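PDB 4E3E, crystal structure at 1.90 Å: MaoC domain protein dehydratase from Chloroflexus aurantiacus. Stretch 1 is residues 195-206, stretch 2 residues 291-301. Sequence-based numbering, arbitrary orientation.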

# COMPACT_ATOMS: atom_id res chain seq x y z
N LEU A 195 12.09 28.19 -14.06
CA LEU A 195 11.08 28.86 -13.24
C LEU A 195 9.96 29.44 -14.12
O LEU A 195 9.97 29.27 -15.34
N TRP A 196 8.99 30.09 -13.49
CA TRP A 196 7.83 30.65 -14.18
C TRP A 196 8.23 31.49 -15.37
O TRP A 196 7.66 31.34 -16.46
N ASP A 197 9.23 32.34 -15.17
CA ASP A 197 9.73 33.23 -16.21
C ASP A 197 10.23 32.49 -17.45
O ASP A 197 10.22 33.06 -18.53
N ASP A 198 10.66 31.24 -17.30
CA ASP A 198 11.36 30.53 -18.37
C ASP A 198 10.46 29.73 -19.30
O ASP A 198 10.89 29.27 -20.36
N TYR A 199 9.20 29.54 -18.90
CA TYR A 199 8.25 28.80 -19.72
C TYR A 199 7.66 29.70 -20.81
O TYR A 199 7.43 30.89 -20.58
N GLU A 200 7.47 29.14 -22.00
CA GLU A 200 6.96 29.89 -23.15
C GLU A 200 5.53 29.48 -23.44
O GLU A 200 5.25 28.29 -23.61
N VAL A 201 4.64 30.46 -23.49
CA VAL A 201 3.22 30.21 -23.79
C VAL A 201 3.14 29.56 -25.17
O VAL A 201 3.76 30.03 -26.12
N GLY A 202 2.44 28.46 -25.26
CA GLY A 202 2.34 27.68 -26.46
C GLY A 202 3.35 26.57 -26.61
O GLY A 202 3.20 25.74 -27.45
N GLU A 203 4.33 26.53 -25.75
CA GLU A 203 5.31 25.48 -25.82
C GLU A 203 4.72 24.15 -25.41
O GLU A 203 3.85 24.09 -24.58
N LYS A 204 5.20 23.10 -26.03
CA LYS A 204 4.77 21.75 -25.76
C LYS A 204 5.90 20.95 -25.17
O LYS A 204 7.01 21.08 -25.57
N ILE A 205 5.57 20.15 -24.17
CA ILE A 205 6.55 19.39 -23.39
C ILE A 205 6.24 17.90 -23.39
O ILE A 205 5.19 17.48 -22.88
N ASP A 206 7.14 17.10 -23.95
CA ASP A 206 7.01 15.65 -23.96
C ASP A 206 7.58 15.12 -22.64
O ASP A 206 8.77 15.29 -22.39
N ALA A 291 2.40 11.02 -21.18
CA ALA A 291 1.81 12.34 -21.06
C ALA A 291 2.63 13.40 -21.80
O ALA A 291 3.85 13.27 -21.94
N TRP A 292 1.93 14.42 -22.29
CA TRP A 292 2.57 15.64 -22.74
C TRP A 292 1.76 16.84 -22.33
O TRP A 292 0.55 16.74 -22.11
N SER A 293 2.41 17.99 -22.20
CA SER A 293 1.73 19.20 -21.75
C SER A 293 1.95 20.38 -22.68
O SER A 293 2.98 20.47 -23.35
N GLU A 294 0.98 21.29 -22.70
CA GLU A 294 1.12 22.56 -23.39
C GLU A 294 0.94 23.68 -22.37
O GLU A 294 0.07 23.57 -21.50
N ILE A 295 1.76 24.73 -22.47
CA ILE A 295 1.51 25.92 -21.67
C ILE A 295 0.45 26.74 -22.42
O ILE A 295 0.77 27.40 -23.43
N LEU A 296 -0.80 26.67 -21.96
CA LEU A 296 -1.92 27.41 -22.58
C LEU A 296 -1.81 28.91 -22.32
O LEU A 296 -2.15 29.72 -23.18
N ALA A 297 -1.33 29.27 -21.13
CA ALA A 297 -1.31 30.66 -20.70
C ALA A 297 -0.40 30.83 -19.52
O ALA A 297 -0.14 29.87 -18.76
N LYS A 298 0.07 32.07 -19.35
CA LYS A 298 0.88 32.45 -18.21
C LYS A 298 0.24 33.70 -17.61
O LYS A 298 -0.05 34.66 -18.33
N MSE A 299 0.02 33.70 -16.30
CA MSE A 299 -0.72 34.78 -15.66
C MSE A 299 -0.01 35.20 -14.40
O MSE A 299 0.48 34.34 -13.65
N ALA A 300 0.07 36.51 -14.16
CA ALA A 300 0.56 37.05 -12.90
C ALA A 300 -0.48 36.81 -11.80
O ALA A 300 -1.69 36.77 -12.08
N ILE A 301 -0.01 36.66 -10.57
CA ILE A 301 -0.90 36.53 -9.43
C ILE A 301 -1.01 37.92 -8.84
O ILE A 301 0.01 38.53 -8.51

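This contact is a short antiparallel strand pairing that opens into a side-chain-mediated dock, where one isoleucine fills the middle and one lysine ties down the loop. The pairing is set by the backbone: Ile205 and Ser293 exchange two hydrogen bonds, Ile205 N to Ser293 O at 2.7 Å and Ser293 N to Ile205 O at 2.9 Å. Ile295 N then donates to Glu203 O at 3.0 Å, and Gly202 N reaches Ile295 O at 2.7 Å, so the type II turn from Glu200 to Glu203 is held against the strand. Gly202 suits its place in that turn: with phi/psi of 92/-10, a CB would be jammed against the carbonyl O of Val201.

Side chains alternate across the paired segment. Lys204, Asp206, Trp292 and Glu294 share one face. There Trp292, chi1 p, receives the aliphatic part of Lys204 (chi1 m, chi2 t), with Lys204 CD 3.8 Å from Trp292 CZ3. Lys204 NZ stays 4.3 Å from Glu294 OE1, beyond a salt bridge, so the charges are complementary without being locked together. Ile205 and Ser293 occupy the other face, both with chi1 m.

Ile295 points toward the first stretch with chi1 and chi2 both m. Its CD1 lies 4.1 Å from Tyr199 CD2 and 4.4 Å from Ile205 CD1, so this one methyl touches both the loop and the strand, while Ile295 CG1 packs 4.1 Å from Glu203 CG. Tyr199, chi1 m, starts toward the second stretch at its CB, but the end of its side chain leads away. Val201, chi1 t, lies along the next part of the strand: its CG1 is 3.6 Å from Leu296 O and its CG2 3.7 Å from Lys298 CB. Glu203 braces the turn from within, its OE1 accepting from Glu200 N at 2.9 Å.

Lys298 points toward the loop and reaches it through a chain that is t, t, m, t. Its methylenes supply the packing: Lys298 CD sits over one face of Trp196 (chi1 t), 3.9 Å from the centroid of the six-membered ring, while Lys298 CG is 3.4 Å from Trp196 NE1. Its ammonium supplies the polar anchor, donating to Tyr199 O at 2.7 Å and weakly to Trp196 O at 3.2 Å. A water accepts from Lys298 NZ at 3.1 Å and donates weakly to Asp197 O at 3.3 Å. The design rule is economical: a long lysine can cover an indole with its carbon chain and still spend its charge on the backbone carbonyls of a turning loop.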

# COMPACT_ATOMS: atom_id res chain seq x y z
CB LEU A 195 11.74 29.93 -12.35
CG LEU A 195 12.72 29.39 -11.31
CD1 LEU A 195 13.43 30.52 -10.56
CD2 LEU A 195 12.02 28.45 -10.33
CB TRP A 196 7.02 31.45 -13.17
CG TRP A 196 5.78 32.18 -13.66
CD1 TRP A 196 4.48 31.68 -13.79
CD2 TRP A 196 5.68 33.62 -14.00
NE1 TRP A 196 3.62 32.68 -14.20
CE2 TRP A 196 4.28 33.86 -14.34
CE3 TRP A 196 6.59 34.67 -14.07
CZ2 TRP A 196 3.83 35.13 -14.73
CZ3 TRP A 196 6.13 35.94 -14.46
CH2 TRP A 196 4.78 36.15 -14.79
CB ASP A 197 10.86 34.11 -15.66
CG ASP A 197 10.53 34.70 -14.30
OD1 ASP A 197 10.33 33.92 -13.34
OD2 ASP A 197 10.49 35.94 -14.17
CB ASP A 198 12.46 29.62 -17.79
CG ASP A 198 13.35 30.34 -16.80
OD1 ASP A 198 13.80 31.47 -17.10
OD2 ASP A 198 13.59 29.78 -15.71
CB TYR A 199 7.19 28.14 -18.84
CG TYR A 199 7.73 26.92 -18.14
CD1 TYR A 199 8.40 27.02 -16.92
CD2 TYR A 199 7.63 25.65 -18.74
CE1 TYR A 199 8.93 25.90 -16.30
CE2 TYR A 199 8.16 24.52 -18.13
CZ TYR A 199 8.79 24.65 -16.91
OH TYR A 199 9.31 23.54 -16.30
CB GLU A 200 7.83 29.64 -24.39
CG GLU A 200 9.25 30.18 -24.27
CD GLU A 200 10.23 29.47 -25.18
OE1 GLU A 200 9.88 29.17 -26.34
OE2 GLU A 200 11.37 29.22 -24.73
CB VAL A 201 2.40 31.51 -23.74
CG1 VAL A 201 0.98 31.26 -24.22
CG2 VAL A 201 2.40 32.10 -22.32
CB GLU A 203 6.55 25.82 -25.04
CG GLU A 203 6.73 25.12 -23.74
CD GLU A 203 8.04 25.47 -23.09
OE1 GLU A 203 8.07 26.35 -22.26
OE2 GLU A 203 9.03 24.83 -23.40
CB LYS A 204 4.24 21.08 -27.00
CG LYS A 204 3.08 21.80 -27.61
CD LYS A 204 2.35 20.93 -28.58
CE LYS A 204 1.85 21.75 -29.73
NZ LYS A 204 0.47 21.35 -30.03
CB ILE A 205 6.58 19.89 -21.94
CG1 ILE A 205 6.81 21.41 -21.91
CG2 ILE A 205 7.65 19.15 -21.14
CD1 ILE A 205 6.54 22.03 -20.55
CB ASP A 206 7.79 15.09 -25.15
CG ASP A 206 7.66 13.58 -25.32
OD1 ASP A 206 7.14 12.89 -24.42
OD2 ASP A 206 8.09 13.08 -26.38
CB ALA A 291 1.63 12.72 -19.59
CB TRP A 292 2.84 15.62 -24.25
CG TRP A 292 1.60 15.63 -25.11
CD1 TRP A 292 0.88 14.53 -25.59
CD2 TRP A 292 0.90 16.81 -25.62
NE1 TRP A 292 -0.19 14.95 -26.35
CE2 TRP A 292 -0.24 16.30 -26.41
CE3 TRP A 292 1.09 18.18 -25.51
CZ2 TRP A 292 -1.12 17.15 -27.04
CZ3 TRP A 292 0.19 19.03 -26.17
CH2 TRP A 292 -0.89 18.53 -26.91
CB SER A 293 2.12 19.58 -20.32
OG SER A 293 1.77 18.53 -19.43
CB GLU A 294 0.07 22.69 -24.49
CG GLU A 294 0.09 24.03 -25.20
CD GLU A 294 -0.91 24.09 -26.34
OE1 GLU A 294 -1.57 23.08 -26.60
OE2 GLU A 294 -1.01 25.16 -26.96
CB ILE A 295 2.78 26.77 -21.41
CG1 ILE A 295 3.94 25.92 -20.84
CG2 ILE A 295 2.45 27.99 -20.53
CD1 ILE A 295 3.63 25.19 -19.53
CB LEU A 296 -3.26 26.92 -22.05
CG LEU A 296 -3.60 25.46 -22.37
CD1 LEU A 296 -4.93 25.08 -21.74
CD2 LEU A 296 -3.58 25.22 -23.88
CB ALA A 297 -2.71 31.13 -20.33
CB LYS A 298 2.32 32.74 -18.65
CG LYS A 298 3.23 33.26 -17.54
CD LYS A 298 4.60 33.69 -18.05
CE LYS A 298 5.43 32.53 -18.58
NZ LYS A 298 6.78 32.98 -19.02
CB MSE A 299 -2.17 34.32 -15.38
CG MSE A 299 -2.65 33.22 -16.36
SE MSE A 299 -4.31 32.30 -15.82
CE MSE A 299 -5.28 32.13 -17.54
CB ALA A 300 0.83 38.55 -13.02
CB ILE A 301 -0.37 35.53 -8.36
CG1 ILE A 301 -0.23 34.11 -8.95
CG2 ILE A 301 -1.29 35.51 -7.14
CD1 ILE A 301 -1.53 33.36 -9.09
O HOH W 1 8.11 35.60 -18.15